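Local coordinates for X-PRO dipeptidase (Streptococcus pyogenes M1 GAS, PDB 3O5V), which probably acts as a manganese-dependent dipeptidase that cleaves Xaa-Pro dipeptides, and is represented here by its creatinase/prolidase-type N-terminal domain alone, at residues T97-F102 with N122-Y127. Residues are numbered along the deposited sequence; the frame is centred on the assembly and turned at random.
Sequences TIYAEF and NNLTPY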
loop_
_atom_site.group_PDB
_atom_site.type_symbol
_atom_site.label_atom_id
_atom_site.label_comp_id
_atom_site.label_asym_id
_atom_site.label_seq_id
_atom_site.Cartn_x
_atom_site.Cartn_y
_atom_site.Cartn_z
ATOM N N THR A 97 -9.890 -8.174 -7.114
ATOM C CA THR A 97 -9.768 -8.703 -5.770
ATOM C C THR A 97 -8.572 -8.027 -5.113
ATOM O O THR A 97 -7.473 -8.046 -5.665
ATOM C CB THR A 97 -9.557 -10.230 -5.780
ATOM O OG1 THR A 97 -10.575 -10.858 -6.579
ATOM C CG2 THR A 97 -9.625 -10.772 -4.379
ATOM N N ILE A 98 -8.819 -7.418 -3.953
ATOM C CA ILE A 98 -7.810 -6.658 -3.208
ATOM C C ILE A 98 -7.661 -7.217 -1.792
ATOM O O ILE A 98 -8.646 -7.588 -1.149
ATOM C CB ILE A 98 -8.158 -5.150 -3.179
ATOM C CG1 ILE A 98 -8.243 -4.610 -4.605
ATOM C CG2 ILE A 98 -7.141 -4.332 -2.370
ATOM C CD1 ILE A 98 -8.916 -3.274 -4.691
ATOM N N TYR A 99 -6.421 -7.314 -1.324
ATOM C CA TYR A 99 -6.162 -7.623 0.071
ATOM C C TYR A 99 -5.718 -6.380 0.851
ATOM O O TYR A 99 -4.922 -5.593 0.346
ATOM C CB TYR A 99 -5.120 -8.730 0.169
ATOM C CG TYR A 99 -5.733 -10.104 0.027
ATOM C CD1 TYR A 99 -5.948 -10.902 1.150
ATOM C CD2 TYR A 99 -6.116 -10.596 -1.221
ATOM C CE1 TYR A 99 -6.519 -12.159 1.039
ATOM C CE2 TYR A 99 -6.699 -11.865 -1.346
ATOM C CZ TYR A 99 -6.894 -12.633 -0.211
ATOM O OH TYR A 99 -7.465 -13.879 -0.314
ATOM N N ALA A 100 -6.242 -6.201 2.067
ATOM C CA ALA A 100 -5.816 -5.095 2.940
ATOM C C ALA A 100 -5.791 -5.522 4.411
ATOM O O ALA A 100 -6.360 -6.550 4.763
ATOM C CB ALA A 100 -6.713 -3.851 2.733
ATOM N N GLU A 101 -5.111 -4.747 5.258
ATOM C CA GLU A 101 -4.906 -5.118 6.664
ATOM C C GLU A 101 -6.066 -4.626 7.516
ATOM O O GLU A 101 -6.026 -3.505 8.052
ATOM C CB GLU A 101 -3.598 -4.528 7.216
ATOM C CG GLU A 101 -2.364 -4.975 6.488
ATOM C CD GLU A 101 -1.112 -4.399 7.113
ATOM O OE1 GLU A 101 -0.697 -3.286 6.714
ATOM O OE2 GLU A 101 -0.550 -5.058 8.013
ATOM N N PHE A 102 -7.079 -5.480 7.662
ATOM C CA PHE A 102 -8.316 -5.109 8.366
ATOM C C PHE A 102 -8.085 -4.819 9.858
ATOM O O PHE A 102 -8.883 -4.097 10.471
ATOM C CB PHE A 102 -9.389 -6.197 8.200
ATOM C CG PHE A 102 -10.071 -6.229 6.839
ATOM C CD1 PHE A 102 -9.669 -5.407 5.778
ATOM C CD2 PHE A 102 -11.130 -7.124 6.622
ATOM C CE1 PHE A 102 -10.323 -5.464 4.536
ATOM C CE2 PHE A 102 -11.782 -7.196 5.394
ATOM C CZ PHE A 102 -11.378 -6.363 4.344
ATOM N N ASN A 122 -10.444 -8.093 0.711
ATOM C CA ASN A 122 -10.258 -9.260 1.577
ATOM C C ASN A 122 -9.216 -8.961 2.652
ATOM O O ASN A 122 -8.367 -8.089 2.466
ATOM C CB ASN A 122 -9.802 -10.476 0.762
ATOM C CG ASN A 122 -10.871 -10.988 -0.190
ATOM O OD1 ASN A 122 -10.565 -11.664 -1.177
ATOM N ND2 ASN A 122 -12.130 -10.676 0.104
ATOM N N ASN A 123 -9.278 -9.691 3.766
ATOM C CA ASN A 123 -8.380 -9.481 4.911
ATOM C C ASN A 123 -6.971 -10.086 4.741
ATOM O O ASN A 123 -6.824 -11.289 4.545
ATOM C CB ASN A 123 -9.039 -10.026 6.190
ATOM C CG ASN A 123 -8.333 -9.585 7.470
ATOM O OD1 ASN A 123 -8.636 -10.094 8.555
ATOM N ND2 ASN A 123 -7.418 -8.644 7.364
ATOM N N LEU A 124 -5.955 -9.231 4.846
ATOM C CA LEU A 124 -4.541 -9.612 4.756
ATOM C C LEU A 124 -3.920 -10.052 6.075
ATOM O O LEU A 124 -2.794 -10.559 6.098
ATOM C CB LEU A 124 -3.714 -8.417 4.300
ATOM C CG LEU A 124 -3.046 -8.363 2.939
ATOM C CD1 LEU A 124 -2.306 -7.019 2.816
ATOM C CD2 LEU A 124 -2.129 -9.560 2.675
ATOM N N THR A 125 -4.616 -9.828 7.182
ATOM C CA THR A 125 -3.978 -10.024 8.481
ATOM C C THR A 125 -3.559 -11.488 8.762
ATOM O O THR A 125 -2.522 -11.694 9.387
ATOM C CB THR A 125 -4.732 -9.309 9.654
ATOM O OG1 THR A 125 -6.064 -9.826 9.772
ATOM C CG2 THR A 125 -4.780 -7.770 9.396
ATOM N N PRO A 126 -4.319 -12.497 8.253
ATOM C CA PRO A 126 -3.811 -13.872 8.344
ATOM C C PRO A 126 -2.448 -14.056 7.667
ATOM O O PRO A 126 -1.575 -14.710 8.234
ATOM C CB PRO A 126 -4.886 -14.698 7.621
ATOM C CG PRO A 126 -6.144 -13.926 7.850
ATOM C CD PRO A 126 -5.715 -12.476 7.757
ATOM N N TYR A 127 -2.259 -13.483 6.481
ATOM C CA TYR A 127 -0.947 -13.557 5.837
ATOM C C TYR A 127 0.121 -12.857 6.688
ATOM O O TYR A 127 1.190 -13.420 6.941
ATOM C CB TYR A 127 -0.960 -12.979 4.412
ATOM C CG TYR A 127 0.413 -13.027 3.775
ATOM C CD1 TYR A 127 0.836 -14.161 3.076
ATOM C CD2 TYR A 127 1.308 -11.956 3.908
ATOM C CE1 TYR A 127 2.109 -14.229 2.505
ATOM C CE2 TYR A 127 2.587 -12.012 3.344
ATOM C CZ TYR A 127 2.977 -13.154 2.645
ATOM O OH TYR A 127 4.225 -13.220 2.078
HETATM O O HOH W 1 -9.185 -14.311 -2.793
#
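Strands 97-100 and 120-123 run parallel, bridged at Tyr99 with Asn122, and the donor role alternates between the segments: Asn122 N to Ile98 O (2.6 Å), Ala100 N to Asn122 O, and, just beyond the strand end, Leu124 N to Ala100 O (2.7 Å). They close the beta-alpha-beta unit that, through helix 107-114, ends one side of the mixed sheet of this N-terminal domain. The first two hydrogen bonds lie almost along their carbonyl axes, whereas Leu124 N sits above the carbonyl plane of Ala100, as the chain leaves for helix 125-129. How parallel neighbours share a face is illustrated by Tyr99 and Asn122, each with CG anti to its carbonyl carbon: Asn122 CB stands over the phenol centre in a CH-pi contact, 3.7 Å from the centroid, the side-chain amide plane 78° to the ring. Leu124 CG packs against Tyr99 CB at 3.5 Å. Beyond the strand, Glu101 hydrogen-bonds through OE2 to Thr27 OG1 and through OE1 to Ser23 N and Asp24 N, while Asn123 CA lies over one Phe102 face, its side-chain amide within about 10° of the ring plane. At the phenol tip, one water lies 3.0 Å from Tyr99 OH and gives a weak 3.4 Å bond to Asn122 OD1.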